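Local structure of serine protease (Arthrobacter nicotinovorans, 3WY8) at residues Ile11-Phe16 / Asn22-Gly27. The protein probably hydrolyses peptide bonds as a trypsin-like serine protease with keratinolytic activity, this chain being its protease domain. Numbering follows the deposited sequence.
Sequences IGKIFF and NYVCSG
Phe16 and Tyr23 form a hydrogen-bonded antiparallel pair, and the Phe16 ring bends back over the strand 22-27. With chi1 at 68°, its CG sits between the backbone N and the carbonyl carbon, which swings the ring across the neighbouring strand. Tyr23 CB then lies over one ring face, 3.4 Å from Phe16 CZ, a CH-pi contact displaced toward the rim. Cys25 SG approaches obliquely, 3.6 Å from Phe16 CE2, a sulfur-aromatic contact. Without the ring, as with an alanine here, Tyr23 CB and the Cys25 sulfur would probably lose their aromatic partner, opening a gap beside the disulfide. Buried on this face too, Ile14 brings CD1 within 3.3 Å of Ser26 O, its methyl lying over side-chain-less Gly27.

The exposed Asn22-Tyr23 end is looser: the Tyr23 ring leads away from strand 11-16, oblique to Phe16, centroids 5.6 Å apart and planes at 38°. Across the sheet, the partly exposed Phe15 and Val24 lie side by side, Phe15 CD1 3.8 Å from Val24 CG1. Buried Lys13 NZ bonds Gly138 O and a water; Ser26 OG bonds Gly169 O and Tyr130 N.

Six backbone hydrogen bonds, such as Ile14 N to Cys25 O at 2.8 Å, pair the hairpin's strands in the six-stranded barrel. The Cys25-Cys44 disulfide, packed apolarly by Phe16, thus ties this hairpin to the neighbour of His43, which with Asp92 and Ser171 probably forms the catalytic triad, as in trypsin-like proteases.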
loop_
_atom_site.group_PDB
_atom_site.type_symbol
_atom_site.label_atom_id
_atom_site.label_comp_id
_atom_site.label_asym_id
_atom_site.label_seq_id
_atom_site.Cartn_x
_atom_site.Cartn_y
_atom_site.Cartn_z
ATOM N N ILE A 11 -7.502 5.435 -3.965
ATOM C CA ILE A 11 -7.175 4.145 -3.343
ATOM C C ILE A 11 -7.679 3.013 -4.233
ATOM O O ILE A 11 -8.809 3.057 -4.725
ATOM C CB ILE A 11 -7.801 3.995 -1.930
ATOM C CG1 ILE A 11 -7.426 5.180 -1.036
ATOM C CG2 ILE A 11 -7.380 2.659 -1.286
ATOM C CD1 ILE A 11 -8.049 5.134 0.355
ATOM N N GLY A 12 -6.846 1.996 -4.429
ATOM C CA GLY A 12 -7.206 0.909 -5.330
ATOM C C GLY A 12 -6.818 -0.492 -4.896
ATOM O O GLY A 12 -6.043 -0.693 -3.958
ATOM N N LYS A 13 -7.397 -1.459 -5.599
ATOM C CA LYS A 13 -7.070 -2.864 -5.444
ATOM C C LYS A 13 -6.000 -3.223 -6.467
ATOM O O LYS A 13 -6.011 -2.710 -7.591
ATOM C CB LYS A 13 -8.328 -3.703 -5.664
ATOM C CG LYS A 13 -8.189 -5.182 -5.291
ATOM C CD LYS A 13 -9.516 -5.900 -5.512
ATOM C CE LYS A 13 -9.403 -7.404 -5.276
ATOM N NZ LYS A 13 -9.281 -7.771 -3.838
ATOM N N ILE A 14 -5.081 -4.099 -6.073
ATOM C CA ILE A 14 -4.003 -4.551 -6.952
ATOM C C ILE A 14 -4.149 -6.040 -7.239
ATOM O O ILE A 14 -4.380 -6.832 -6.323
ATOM C CB ILE A 14 -2.615 -4.283 -6.325
ATOM C CG1 ILE A 14 -2.378 -2.777 -6.164
ATOM C CG2 ILE A 14 -1.495 -4.902 -7.162
ATOM C CD1 ILE A 14 -1.220 -2.432 -5.227
ATOM N N PHE A 15 -4.032 -6.399 -8.516
ATOM C CA PHE A 15 -3.971 -7.793 -8.949
ATOM C C PHE A 15 -2.597 -7.989 -9.564
ATOM O O PHE A 15 -2.195 -7.224 -10.450
ATOM C CB PHE A 15 -5.044 -8.080 -10.000
ATOM C CG PHE A 15 -6.454 -7.926 -9.497
ATOM C CD1 PHE A 15 -7.180 -9.039 -9.074
ATOM C CD2 PHE A 15 -7.064 -6.672 -9.461
ATOM C CE1 PHE A 15 -8.485 -8.908 -8.616
ATOM C CE2 PHE A 15 -8.375 -6.530 -9.009
ATOM C CZ PHE A 15 -9.089 -7.652 -8.590
ATOM N N PHE A 16 -1.862 -8.999 -9.109
ATOM C CA PHE A 16 -0.502 -9.172 -9.613
ATOM C C PHE A 16 -0.025 -10.613 -9.734
ATOM O O PHE A 16 -0.624 -11.527 -9.165
ATOM C CB PHE A 16 0.501 -8.306 -8.824
ATOM C CG PHE A 16 0.704 -8.728 -7.389
ATOM C CD1 PHE A 16 1.872 -9.381 -7.006
ATOM C CD2 PHE A 16 -0.250 -8.441 -6.417
ATOM C CE1 PHE A 16 2.084 -9.765 -5.678
ATOM C CE2 PHE A 16 -0.049 -8.819 -5.082
ATOM C CZ PHE A 16 1.122 -9.481 -4.716
ATOM N N ASN A 22 -0.555 -15.945 -8.627
ATOM C CA ASN A 22 -1.477 -14.810 -8.654
ATOM C C ASN A 22 -1.962 -14.382 -7.275
ATOM O O ASN A 22 -2.449 -15.204 -6.488
ATOM C CB ASN A 22 -2.650 -15.114 -9.581
ATOM C CG ASN A 22 -2.200 -15.390 -10.996
ATOM O OD1 ASN A 22 -1.445 -14.611 -11.578
ATOM N ND2 ASN A 22 -2.631 -16.518 -11.548
ATOM N N TYR A 23 -1.831 -13.086 -6.999
ATOM C CA TYR A 23 -2.121 -12.532 -5.680
ATOM C C TYR A 23 -2.907 -11.227 -5.772
ATOM O O TYR A 23 -3.015 -10.626 -6.844
ATOM C CB TYR A 23 -0.812 -12.246 -4.933
ATOM C CG TYR A 23 0.114 -13.424 -4.744
ATOM C CD1 TYR A 23 -0.176 -14.422 -3.813
ATOM C CD2 TYR A 23 1.295 -13.528 -5.477
ATOM C CE1 TYR A 23 0.682 -15.506 -3.623
ATOM C CE2 TYR A 23 2.164 -14.610 -5.297
ATOM C CZ TYR A 23 1.847 -15.593 -4.370
ATOM O OH TYR A 23 2.691 -16.664 -4.181
ATOM N N VAL A 24 -3.444 -10.788 -4.635
ATOM C CA VAL A 24 -4.037 -9.455 -4.518
ATOM C C VAL A 24 -3.382 -8.629 -3.423
ATOM O O VAL A 24 -2.837 -9.169 -2.455
ATOM C CB VAL A 24 -5.566 -9.474 -4.248
ATOM C CG1 VAL A 24 -6.327 -9.825 -5.498
ATOM C CG2 VAL A 24 -5.915 -10.389 -3.073
ATOM N N CYS A 25 -3.455 -7.314 -3.595
ATOM C CA CYS A 25 -2.997 -6.355 -2.606
ATOM C C CYS A 25 -3.850 -5.094 -2.707
ATOM O O CYS A 25 -4.867 -5.075 -3.406
ATOM C CB CYS A 25 -1.519 -6.023 -2.826
ATOM S SG CYS A 25 -0.343 -7.108 -1.956
ATOM N N SER A 26 -3.432 -4.050 -2.002
ATOM C CA SER A 26 -4.076 -2.749 -2.062
ATOM C C SER A 26 -2.994 -1.694 -2.263
ATOM O O SER A 26 -1.816 -1.946 -1.993
ATOM C CB SER A 26 -4.852 -2.489 -0.769
ATOM O OG SER A 26 -5.756 -3.549 -0.519
ATOM N N GLY A 27 -3.386 -0.523 -2.748
ATOM C CA GLY A 27 -2.428 0.534 -3.029
ATOM C C GLY A 27 -3.072 1.901 -3.092
ATOM O O GLY A 27 -4.286 2.043 -2.906
HETATM O O HOH W 1 -7.083 -6.943 -2.413
#